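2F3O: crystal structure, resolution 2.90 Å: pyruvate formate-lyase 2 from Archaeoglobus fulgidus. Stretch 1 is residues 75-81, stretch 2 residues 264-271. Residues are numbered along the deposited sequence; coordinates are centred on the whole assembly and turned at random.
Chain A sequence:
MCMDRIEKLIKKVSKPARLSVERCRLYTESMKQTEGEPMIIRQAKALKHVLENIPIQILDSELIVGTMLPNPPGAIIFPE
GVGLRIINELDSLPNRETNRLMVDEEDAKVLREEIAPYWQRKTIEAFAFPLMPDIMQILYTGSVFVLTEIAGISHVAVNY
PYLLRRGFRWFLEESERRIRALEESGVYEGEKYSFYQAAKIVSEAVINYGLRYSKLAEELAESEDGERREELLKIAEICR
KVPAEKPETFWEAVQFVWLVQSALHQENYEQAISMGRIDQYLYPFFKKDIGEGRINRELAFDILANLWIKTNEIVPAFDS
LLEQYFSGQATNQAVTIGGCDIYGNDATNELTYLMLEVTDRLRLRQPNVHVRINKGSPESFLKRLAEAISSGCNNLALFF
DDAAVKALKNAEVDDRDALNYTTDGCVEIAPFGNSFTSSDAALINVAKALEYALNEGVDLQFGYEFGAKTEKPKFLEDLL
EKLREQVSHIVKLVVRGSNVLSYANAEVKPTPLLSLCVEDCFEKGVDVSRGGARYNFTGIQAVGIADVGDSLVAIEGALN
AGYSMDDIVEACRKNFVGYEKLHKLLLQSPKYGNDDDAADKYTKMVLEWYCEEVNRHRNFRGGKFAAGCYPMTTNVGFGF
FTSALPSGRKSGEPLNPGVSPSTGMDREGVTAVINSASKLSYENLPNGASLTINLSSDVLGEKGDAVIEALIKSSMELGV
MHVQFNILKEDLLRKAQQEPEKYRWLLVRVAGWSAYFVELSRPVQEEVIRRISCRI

Stretch 1, residues 75-81: AIIFPEG
Stretch 2 264-271: LHQENYEQ

Residues 75-81 of pyruvate formate-lyase 2 pack against residues 264-271 of the same chain, burying 311 Å² in total without a single hydrogen bond between them. Stretch 1 is extended from Ala75 to Phe78 and then turns. Stretch 2 brings in the end of a helix that begins earlier in the chain and continues as loop. Its backbone passes from phi/psi of -58/-31° at Leu264 through -76/1° at His265, -102/-18° at Gln266 and -99/-43° at Glu267 to extended values at Asn268 (-112/146°) and Tyr269 (-68/162°), before Glu270 folds back at -59/-7°. Leu264 O accepts from both Glu267 N (3.1 Å) and Asn268 N (2.9 Å). The Asn268 side chain (chi1 -57°, chi2 -83°) adds to this: its ND2 donates to Leu264 O at 3.2 Å and to Glu267 OE1 at 3.0 Å. The register is set by two CA pairs, Ile76 CA to Glu270 CA at 7.5 Å and Phe78 CA to Tyr269 CA at 6.6 Å, so the pairing runs in opposite senses.

Ala75 (phi/psi -112/131°) leads in without touching stretch 2. Ile76 (-90/136°) directs its CA-to-CB bond toward stretch 2 and, in the mt rotamer, extends CD1 to 3.5 Å from His265 O and 4.4 Å from His265 CB. Ile76 CD1 also lies 4.3 Å from Gln266 NE2; Gln266 leaves the backbone pointing away, but its mm conformation with chi3 of -45° brings the amide end back. These are van der Waals contacts of a methyl group with two polar atoms and a carbon. Ile77 (-99/130°, also mt) points away, consistent with the alternation of an extended chain, and makes no contact.

Phe78 (-119/86°) again points toward stretch 2 and has the largest covered area, 102 Å². With chi1 -70° and chi2 85°, its ring enters a pocket lined largely by backbone. Tyr269 CA sits over one face, 3.8 Å from the Phe78 ring centroid and 15° off the normal, so its hydrogen is placed for a CH-pi interaction; Tyr269 CB adds an apolar contact at 3.9 Å to Phe78 CD1. The Tyr269 side chain (chi1 94°, chi2 124°) starts sideways and its end leads away. At the ring edge, near its plane, His265 O lies 3.3 Å from Phe78 CZ, where the slightly positive C-H rim suits a carbonyl oxygen; the His265 side chain points sideways (chi1 -81°, chi2 86°). Asn268 O is closer still, 3.2 Å from Phe78 CZ, but approaches obliquely, as does Glu267 O, 3.7 Å from Phe78 CE2. Glu270, with chi angles of -17°, 94° and 33°, brings OE2 to 4.1 Å from Phe78 CD1, while its OE1 accepts from Gln271 NE2 at 2.8 Å.

Beyond the ring, a type I turn spans Phe78 to Gly81, closed by Gly81 N to Phe78 O at 3.0 Å. Pro79 (-70/-16°, C-gamma endo) and Glu80 (-72/-26°) occupy its corners. Glu80 (chi 71°, -94°, -134°) leaves sideways, then curls its carboxylate nearer, OE1 reaching 4.3 Å from Glu267 O; both carboxylate oxygens are hydrogen-bonded elsewhere in the structure. Gly81 (-101/-100°) ends the stretch.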

# COMPACT_ATOMS: atom_id res chain seq x y z
N ALA A 75 15.79 2.10 43.29
CA ALA A 75 14.78 2.44 42.29
C ALA A 75 15.33 3.43 41.27
O ALA A 75 15.93 4.43 41.65
CB ALA A 75 13.57 3.02 42.96
N ILE A 76 15.14 3.16 39.98
CA ILE A 76 15.50 4.12 38.94
C ILE A 76 14.29 5.03 38.66
O ILE A 76 13.17 4.57 38.60
CB ILE A 76 15.97 3.43 37.66
CG1 ILE A 76 17.04 2.39 37.98
CG2 ILE A 76 16.55 4.42 36.71
CD1 ILE A 76 17.49 1.56 36.79
N ILE A 77 14.52 6.34 38.53
CA ILE A 77 13.43 7.29 38.34
C ILE A 77 13.27 7.66 36.86
O ILE A 77 14.25 8.00 36.19
CB ILE A 77 13.65 8.57 39.17
CG1 ILE A 77 13.92 8.25 40.63
CG2 ILE A 77 12.46 9.51 39.09
CD1 ILE A 77 14.22 9.48 41.44
N PHE A 78 12.04 7.58 36.34
CA PHE A 78 11.74 7.94 34.96
C PHE A 78 10.73 9.08 34.97
O PHE A 78 9.54 8.83 34.88
CB PHE A 78 11.22 6.74 34.16
CG PHE A 78 12.27 5.69 33.90
CD1 PHE A 78 12.55 4.71 34.83
CD2 PHE A 78 13.02 5.72 32.73
CE1 PHE A 78 13.55 3.78 34.60
CE2 PHE A 78 14.02 4.79 32.49
CZ PHE A 78 14.29 3.82 33.42
N PRO A 79 11.20 10.34 35.08
CA PRO A 79 10.28 11.48 35.18
C PRO A 79 9.52 11.76 33.89
O PRO A 79 8.51 12.45 33.91
CB PRO A 79 11.21 12.65 35.51
CG PRO A 79 12.52 12.26 34.93
CD PRO A 79 12.61 10.78 35.12
N GLU A 80 10.01 11.20 32.78
CA GLU A 80 9.33 11.33 31.49
C GLU A 80 8.07 10.46 31.51
O GLU A 80 7.08 10.74 30.82
CB GLU A 80 10.28 10.98 30.33
CG GLU A 80 10.66 9.50 30.20
CD GLU A 80 11.96 9.11 30.90
OE1 GLU A 80 12.77 8.39 30.27
OE2 GLU A 80 12.19 9.49 32.07
N GLY A 81 8.10 9.42 32.33
CA GLY A 81 6.95 8.58 32.51
C GLY A 81 6.23 8.92 33.80
O GLY A 81 5.48 9.90 33.87
N LEU A 264 19.50 -1.20 28.90
CA LEU A 264 18.08 -1.06 28.55
C LEU A 264 17.32 -0.45 29.67
O LEU A 264 16.37 0.29 29.44
CB LEU A 264 17.45 -2.40 28.19
CG LEU A 264 17.77 -2.73 26.74
CD1 LEU A 264 17.37 -4.13 26.37
CD2 LEU A 264 17.15 -1.73 25.82
N HIS A 265 17.77 -0.72 30.90
CA HIS A 265 17.12 -0.20 32.07
C HIS A 265 17.40 1.27 32.34
O HIS A 265 16.88 1.84 33.31
CB HIS A 265 17.45 -1.07 33.27
CG HIS A 265 16.61 -2.30 33.34
ND1 HIS A 265 16.94 -3.47 32.68
CD2 HIS A 265 15.42 -2.53 33.95
CE1 HIS A 265 16.01 -4.37 32.90
NE2 HIS A 265 15.08 -3.83 33.66
N GLN A 266 18.19 1.89 31.47
CA GLN A 266 18.46 3.31 31.62
C GLN A 266 17.59 4.06 30.64
O GLN A 266 17.38 5.26 30.80
CB GLN A 266 19.93 3.64 31.40
CG GLN A 266 20.94 2.75 32.11
CD GLN A 266 20.65 2.58 33.58
OE1 GLN A 266 20.34 3.54 34.31
NE2 GLN A 266 20.74 1.34 34.05
N GLU A 267 17.09 3.34 29.64
CA GLU A 267 16.22 3.93 28.63
C GLU A 267 14.74 3.64 28.92
O GLU A 267 13.89 4.51 28.82
CB GLU A 267 16.60 3.40 27.25
CG GLU A 267 15.59 3.72 26.14
CD GLU A 267 15.94 3.08 24.81
OE1 GLU A 267 15.76 1.85 24.65
OE2 GLU A 267 16.42 3.82 23.92
N ASN A 268 14.45 2.40 29.31
CA ASN A 268 13.07 1.94 29.46
C ASN A 268 12.75 1.69 30.89
O ASN A 268 13.62 1.22 31.63
CB ASN A 268 12.89 0.63 28.71
CG ASN A 268 13.23 0.77 27.28
OD1 ASN A 268 12.41 1.21 26.47
ND2 ASN A 268 14.47 0.41 26.93
N TYR A 269 11.50 1.94 31.27
CA TYR A 269 11.09 1.81 32.66
C TYR A 269 11.11 0.36 33.16
O TYR A 269 11.11 -0.59 32.37
CB TYR A 269 9.79 2.60 32.96
CG TYR A 269 8.51 1.83 32.86
CD1 TYR A 269 7.64 1.77 33.94
CD2 TYR A 269 8.16 1.16 31.69
CE1 TYR A 269 6.44 1.07 33.87
CE2 TYR A 269 6.97 0.43 31.60
CZ TYR A 269 6.11 0.40 32.70
OH TYR A 269 4.95 -0.33 32.62
N GLU A 270 11.12 0.21 34.48
CA GLU A 270 11.50 -1.00 35.22
C GLU A 270 10.72 -2.28 34.98
O GLU A 270 11.10 -3.32 35.51
CB GLU A 270 11.36 -0.71 36.71
CG GLU A 270 11.29 0.77 37.00
CD GLU A 270 9.86 1.33 37.10
OE1 GLU A 270 8.94 0.61 37.56
OE2 GLU A 270 9.68 2.52 36.73
N GLN A 271 9.63 -2.23 34.22
CA GLN A 271 8.76 -3.38 34.14
C GLN A 271 9.03 -4.35 32.99
O GLN A 271 8.86 -4.03 31.81
CB GLN A 271 7.29 -2.96 34.15
CG GLN A 271 6.95 -2.03 35.27
CD GLN A 271 7.18 -2.66 36.59
OE1 GLN A 271 6.67 -3.75 36.83
NE2 GLN A 271 7.93 -2.00 37.47